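Long-range contacts in nitrite oxidoreductase subunit C (Kuenenia stuttgartiensis, PDB 7B04), which binds heme b and calcium ions and probably carries electrons as a subunit of the nitrite oxidoreductase complex of an anammox bacterium: residues Thr43-Val48 / Trp311-Leu316; Val51-Ile56 / Glu317-Gln322. One frame throughout, in Å; residues are numbered along the deposited sequence.

Contact 1: residues Thr43-Val48 / Trp311-Leu316; sequences TPAKEV and WHPLSL
With chi1 at 176°, Val-48 holds CG1 anti to its backbone N and CG2 beside that N. CG2 meets the ring of Pro-313, 3.7 Å from its CB, the two side chains crossing at about a right angle. CG1 lies by the Pro-313 carbonyl and 4.1 Å from Ser-315 CB. A branched valine suits this place because its two methyls can touch Pro-313 and Ser-315 at once. In His-312, CG stands beside the backbone N (chi1 -67°), and CB of Ala-45 approaches the ring obliquely on its ND1 side; the ring's NE2 is hydrogen-bonded to Ser-308 OG. The small CB of Ala-45 meets His-312 and, at longer range, Pro-313 CD, while the carbonyl O of Ala-45 faces the proline ring. Its backbone supplies the one hydrogen bond between the segments, Ala-45 N to Trp-311 O, 2.8 Å and almost straight at 174°. The same oxygen receives a CA-H...O contact from Pro-44 CA at 3.4 Å. The indole of Trp-311 leads away from the loop, with NE1 hydrogen-bonded to Phe-151 O, and its side chain lies about 7 Å from the heme. Across the contact, Pro-313 CD is 3.4 Å from Glu-47 O, and its CG faces Ala-45 O. An alanine here would lack CG and CD, and the carbonyls of Ala-45 and Glu-47 would probably lose the surface they rest on, giving the loop more freedom to shift. The segment that follows helix 39-42 runs alongside the strand in the same direction, Pro-44 beside Trp-311 and Val-48 beside Pro-313. The chemistry implies a lightly tied loop: besides one backbone hydrogen bond, at Ala-45, there is mostly van der Waals contact with Pro-313, which has no backbone N-H to offer.

Contact 2: residues Val51-Ile56 / Glu317-Gln322; sequences VKYMQI and ERIAWQ
Tyr-53 lays one face of its ring against the backbone of Ile-319 in a CH-pi contact, where the C-terminal tail leaves the parallel strand pair 49-53 and 306-316. CA of Ile-319 is 4.0 Å from the ring centroid and only 6° off the normal, so it stands almost exactly over the middle of the face. CB of Tyr-53 points toward the tail, and chi1 of 170° puts CG anti to the backbone N. Around that central point, CG2 of Ile-319 reaches the phenol end, 3.6 Å from Tyr-53 CZ, and Ala-320 packs its CB 3.5 Å from CE2. A flat aromatic suits the place because it can accept backbone and methyl groups together; Ala-320, small enough to lie close, is the centre of an inverse gamma turn. Nearer the strands, Glu-317 N donates to Val-51 O at 3.2 Å, continuing the pairing one step into the tail. The side chains of Lys-52 and Glu-317 run side by side, pointing the same way, their opposite charges near but not in contact. Glu-317 OE1 turns instead to the backbone, accepting a weak hydrogen bond of 3.3 Å from Tyr-53 N.

In the fold
Each contact sets a loop against a strand, at successive positions beside the neighbouring parallel strands 49-53 and 306-316, with centres 20 Å apart. Their segments alternate in the chain: 43-48 and 51-56 come first, 311-316 and 317-322 some 260 residues later. Contact 1 thus lies where the N-terminal part enters the strand pair, on the heme side, and contact 2 where the C-terminus leaves it, away from the annotated sites. Between them, Val-51 N probably bonds to Ser-315 O, and its side chain packs on Leu-314 and Leu-316. So the segment near the N-terminus and the C-terminal tail are brought side by side on adjacent strands of the heme-binding domain, of the ethylbenzene dehydrogenase family.

Contact 1: residues Thr43-Val48 / Trp311-Leu316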
loop_
_atom_site.group_PDB
_atom_site.type_symbol
_atom_site.label_atom_id
_atom_site.label_comp_id
_atom_site.label_asym_id
_atom_site.label_seq_id
_atom_site.Cartn_x
_atom_site.Cartn_y
_atom_site.Cartn_z
ATOM N N THR C 43 26.086 46.901 36.503
ATOM C CA THR C 43 27.033 47.050 37.610
ATOM C C THR C 43 27.412 45.677 38.159
ATOM O O THR C 43 26.525 44.879 38.475
ATOM C CB THR C 43 26.453 47.907 38.736
ATOM O OG1 THR C 43 25.619 47.098 39.574
ATOM C CG2 THR C 43 25.631 49.051 38.177
ATOM N N PRO C 44 28.701 45.368 38.286
ATOM C CA PRO C 44 29.094 44.051 38.800
ATOM C C PRO C 44 28.675 43.869 40.251
ATOM O O PRO C 44 28.456 44.830 40.993
ATOM C CB PRO C 44 30.621 44.052 38.661
ATOM C CG PRO C 44 30.913 45.097 37.634
ATOM C CD PRO C 44 29.864 46.150 37.835
ATOM N N ALA C 45 28.565 42.605 40.650
ATOM C CA ALA C 45 28.269 42.278 42.037
ATOM C C ALA C 45 29.424 42.688 42.946
ATOM O O ALA C 45 30.542 42.953 42.496
ATOM C CB ALA C 45 27.983 40.784 42.190
ATOM N N LYS C 46 29.139 42.757 44.247
ATOM C CA LYS C 46 30.129 43.257 45.192
ATOM C C LYS C 46 30.967 42.162 45.842
ATOM O O LYS C 46 32.155 42.384 46.103
ATOM C CB LYS C 46 29.439 44.079 46.284
ATOM C CG LYS C 46 28.789 45.359 45.778
ATOM N N GLU C 47 30.398 40.985 46.096
ATOM C CA GLU C 47 31.171 39.901 46.685
ATOM C C GLU C 47 32.083 39.287 45.633
ATOM O O GLU C 47 31.665 39.028 44.502
ATOM C CB GLU C 47 30.254 38.837 47.291
ATOM C CG GLU C 47 30.993 37.843 48.180
ATOM C CD GLU C 47 30.059 36.886 48.894
ATOM O OE1 GLU C 47 30.532 36.146 49.784
ATOM O OE2 GLU C 47 28.852 36.877 48.571
ATOM N N VAL C 48 33.327 39.026 46.022
ATOM C CA VAL C 48 34.358 38.573 45.097
ATOM C C VAL C 48 34.603 37.086 45.295
ATOM O O VAL C 48 34.649 36.591 46.429
ATOM C CB VAL C 48 35.659 39.376 45.297
ATOM C CG1 VAL C 48 36.775 38.840 44.406
ATOM C CG2 VAL C 48 35.416 40.854 45.019
ATOM N N TRP C 311 27.487 40.488 36.365
ATOM C CA TRP C 311 28.862 40.014 36.376
ATOM C C TRP C 311 29.323 39.847 37.819
ATOM O O TRP C 311 28.996 40.661 38.687
ATOM C CB TRP C 311 29.776 40.989 35.635
ATOM C CG TRP C 311 29.651 40.912 34.147
ATOM C CD1 TRP C 311 29.046 41.817 33.325
ATOM C CD2 TRP C 311 30.142 39.865 33.301
ATOM N NE1 TRP C 311 29.133 41.401 32.018
ATOM C CE2 TRP C 311 29.799 40.204 31.977
ATOM C CE3 TRP C 311 30.838 38.675 33.535
ATOM C CZ2 TRP C 311 30.130 39.397 30.891
ATOM C CZ3 TRP C 311 31.164 37.873 32.455
ATOM C CH2 TRP C 311 30.812 38.239 31.150
ATOM N N HIS C 312 30.089 38.800 38.075
ATOM C CA HIS C 312 30.620 38.664 39.421
ATOM C C HIS C 312 32.138 38.791 39.403
ATOM O O HIS C 312 32.793 38.216 38.529
ATOM C CB HIS C 312 30.232 37.314 40.036
ATOM C CG HIS C 312 28.766 37.162 40.294
ATOM N ND1 HIS C 312 28.156 37.649 41.430
ATOM C CD2 HIS C 312 27.788 36.581 39.562
ATOM C CE1 HIS C 312 26.864 37.372 41.387
ATOM N NE2 HIS C 312 26.615 36.725 40.263
ATOM N N PRO C 313 32.725 39.525 40.346
ATOM C CA PRO C 313 34.182 39.688 40.340
ATOM C C PRO C 313 34.884 38.385 40.679
ATOM O O PRO C 313 34.385 37.557 41.444
ATOM C CB PRO C 313 34.429 40.745 41.424
ATOM C CG PRO C 313 33.117 41.428 41.602
ATOM C CD PRO C 313 32.085 40.367 41.367
ATOM N N LEU C 314 36.065 38.215 40.092
ATOM C CA LEU C 314 36.877 37.025 40.299
ATOM C C LEU C 314 38.318 37.459 40.499
ATOM O O LEU C 314 38.825 38.274 39.726
ATOM C CB LEU C 314 36.767 36.075 39.102
ATOM C CG LEU C 314 37.869 35.028 38.979
ATOM C CD1 LEU C 314 37.549 33.894 39.909
ATOM C CD2 LEU C 314 37.999 34.523 37.555
ATOM N N SER C 315 38.972 36.922 41.527
ATOM C CA SER C 315 40.373 37.215 41.798
ATOM C C SER C 315 41.155 35.919 41.943
ATOM O O SER C 315 40.683 34.966 42.570
ATOM C CB SER C 315 40.533 38.065 43.065
ATOM O OG SER C 315 41.901 38.284 43.360
ATOM N N LEU C 316 42.351 35.889 41.362
ATOM C CA LEU C 316 43.259 34.757 41.478
ATOM C C LEU C 316 44.394 35.108 42.432
ATOM O O LEU C 316 45.022 36.163 42.293
ATOM C CB LEU C 316 43.820 34.355 40.112
ATOM C CG LEU C 316 42.961 33.409 39.270
ATOM C CD1 LEU C 316 41.786 34.143 38.638
ATOM C CD2 LEU C 316 43.805 32.726 38.207
#

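Contact 2: residues Val51-Ile56 / Glu317-Gln322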
loop_
_atom_site.group_PDB
_atom_site.type_symbol
_atom_site.label_atom_id
_atom_site.label_comp_id
_atom_site.label_asym_id
_atom_site.label_seq_id
_atom_site.Cartn_x
_atom_site.Cartn_y
_atom_site.Cartn_z
ATOM N N VAL C 51 40.034 32.666 44.044
ATOM C CA VAL C 51 40.585 31.371 43.662
ATOM C C VAL C 51 41.777 31.112 44.574
ATOM O O VAL C 51 42.816 31.767 44.459
ATOM C CB VAL C 51 40.995 31.345 42.185
ATOM C CG1 VAL C 51 41.507 29.975 41.809
ATOM C CG2 VAL C 51 39.830 31.719 41.308
ATOM N N LYS C 52 41.621 30.160 45.489
ATOM C CA LYS C 52 42.653 29.869 46.473
ATOM C C LYS C 52 43.764 29.035 45.849
ATOM O O LYS C 52 43.495 28.051 45.152
ATOM C CB LYS C 52 42.048 29.143 47.673
ATOM C CG LYS C 52 43.028 28.916 48.806
ATOM C CD LYS C 52 42.327 28.362 50.031
ATOM C CE LYS C 52 43.326 27.954 51.098
ATOM N NZ LYS C 52 44.061 29.127 51.645
ATOM N N TYR C 53 45.010 29.430 46.095
ATOM C CA TYR C 53 46.147 28.662 45.608
ATOM C C TYR C 53 46.420 27.465 46.514
ATOM O O TYR C 53 46.598 27.621 47.726
ATOM C CB TYR C 53 47.391 29.542 45.522
ATOM C CG TYR C 53 48.629 28.730 45.261
ATOM C CD1 TYR C 53 48.875 28.196 44.004
ATOM C CD2 TYR C 53 49.534 28.464 46.279
ATOM C CE1 TYR C 53 49.999 27.437 43.763
ATOM C CE2 TYR C 53 50.658 27.703 46.046
ATOM C CZ TYR C 53 50.886 27.194 44.787
ATOM O OH TYR C 53 52.006 26.437 44.551
ATOM N N MET C 54 46.453 26.272 45.922
ATOM C CA MET C 54 46.685 25.040 46.677
ATOM C C MET C 54 47.140 23.957 45.706
ATOM O O MET C 54 46.410 23.644 44.763
ATOM C CB MET C 54 45.436 24.616 47.449
ATOM C CG MET C 54 44.210 24.321 46.603
ATOM S SD MET C 54 42.844 23.663 47.572
ATOM C CE MET C 54 42.314 25.137 48.435
ATOM N N GLN C 55 48.386 23.494 45.837
ATOM C CA GLN C 55 48.809 22.302 45.101
ATOM C C GLN C 55 47.702 21.245 45.133
ATOM O O GLN C 55 47.314 20.763 46.202
ATOM C CB GLN C 55 50.152 21.764 45.625
ATOM C CG GLN C 55 50.121 20.824 46.821
ATOM C CD GLN C 55 51.347 19.929 46.885
ATOM O OE1 GLN C 55 52.242 20.017 46.043
ATOM N NE2 GLN C 55 51.389 19.059 47.885
ATOM N N ILE C 56 47.114 20.956 43.978
ATOM C CA ILE C 56 46.038 19.977 43.861
ATOM C C ILE C 56 46.626 18.686 43.309
ATOM O O ILE C 56 47.020 18.621 42.139
ATOM C CB ILE C 56 44.894 20.498 42.983
ATOM C CG1 ILE C 56 44.350 21.804 43.562
ATOM C CG2 ILE C 56 43.776 19.471 42.906
ATOM C CD1 ILE C 56 43.833 22.764 42.536
ATOM N N GLU C 317 44.647 34.229 43.396
ATOM C CA GLU C 317 45.757 34.418 44.316
ATOM C C GLU C 317 47.089 34.162 43.612
ATOM O O GLU C 317 47.166 33.457 42.602
ATOM C CB GLU C 317 45.624 33.480 45.518
ATOM C CG GLU C 317 45.081 34.128 46.780
ATOM C CD GLU C 317 44.421 33.124 47.706
ATOM O OE1 GLU C 317 45.074 32.118 48.055
ATOM O OE2 GLU C 317 43.251 33.342 48.087
ATOM N N ARG C 318 48.150 34.740 44.168
ATOM C CA ARG C 318 49.488 34.487 43.658
ATOM C C ARG C 318 49.970 33.106 44.099
ATOM O O ARG C 318 49.430 32.497 45.027
ATOM C CB ARG C 318 50.462 35.565 44.135
ATOM C CG ARG C 318 50.277 36.916 43.462
ATOM C CD ARG C 318 50.475 38.054 44.451
ATOM N NE ARG C 318 50.299 39.363 43.827
ATOM C CZ ARG C 318 49.135 39.997 43.733
ATOM N NH1 ARG C 318 49.070 41.186 43.149
ATOM N NH2 ARG C 318 48.035 39.443 44.225
ATOM N N ILE C 319 51.001 32.616 43.419
ATOM C CA ILE C 319 51.541 31.294 43.707
ATOM C C ILE C 319 52.529 31.405 44.861
ATOM O O ILE C 319 53.406 32.277 44.862
ATOM C CB ILE C 319 52.214 30.695 42.461
ATOM C CG1 ILE C 319 51.196 30.506 41.334
ATOM C CG2 ILE C 319 52.899 29.377 42.800
ATOM C CD1 ILE C 319 51.829 30.181 40.000
ATOM N N ALA C 320 52.387 30.519 45.847
ATOM C CA ALA C 320 53.305 30.447 46.984
ATOM C C ALA C 320 54.605 29.810 46.502
ATOM O O ALA C 320 54.872 28.622 46.704
ATOM C CB ALA C 320 52.687 29.670 48.138
ATOM N N TRP C 321 55.427 30.622 45.843
ATOM C CA TRP C 321 56.708 30.147 45.336
ATOM C C TRP C 321 57.627 29.726 46.473
ATOM O O TRP C 321 57.833 30.475 47.430
ATOM C CB TRP C 321 57.379 31.232 44.497
ATOM C CG TRP C 321 56.657 31.528 43.228
ATOM C CD1 TRP C 321 55.953 32.657 42.930
ATOM C CD2 TRP C 321 56.557 30.678 42.080
ATOM N NE1 TRP C 321 55.426 32.567 41.666
ATOM C CE2 TRP C 321 55.780 31.360 41.123
ATOM C CE3 TRP C 321 57.049 29.406 41.768
ATOM C CZ2 TRP C 321 55.486 30.815 39.875
ATOM C CZ3 TRP C 321 56.754 28.867 40.530
ATOM C CH2 TRP C 321 55.981 29.570 39.599
ATOM N N GLN C 322 58.141 28.503 46.389
ATOM C CA GLN C 322 59.074 28.005 47.389
ATOM C C GLN C 322 60.482 28.472 47.030
ATOM O O GLN C 322 61.358 28.594 47.886
ATOM C CB GLN C 322 59.026 26.479 47.483
ATOM C CG GLN C 322 57.725 25.926 48.036
ATOM C CD GLN C 322 57.773 24.424 48.236
ATOM O OE1 GLN C 322 58.786 23.782 47.961
ATOM N NE2 GLN C 322 56.674 23.857 48.720
ATOM O OXT GLN C 322 60.770 28.745 45.863
#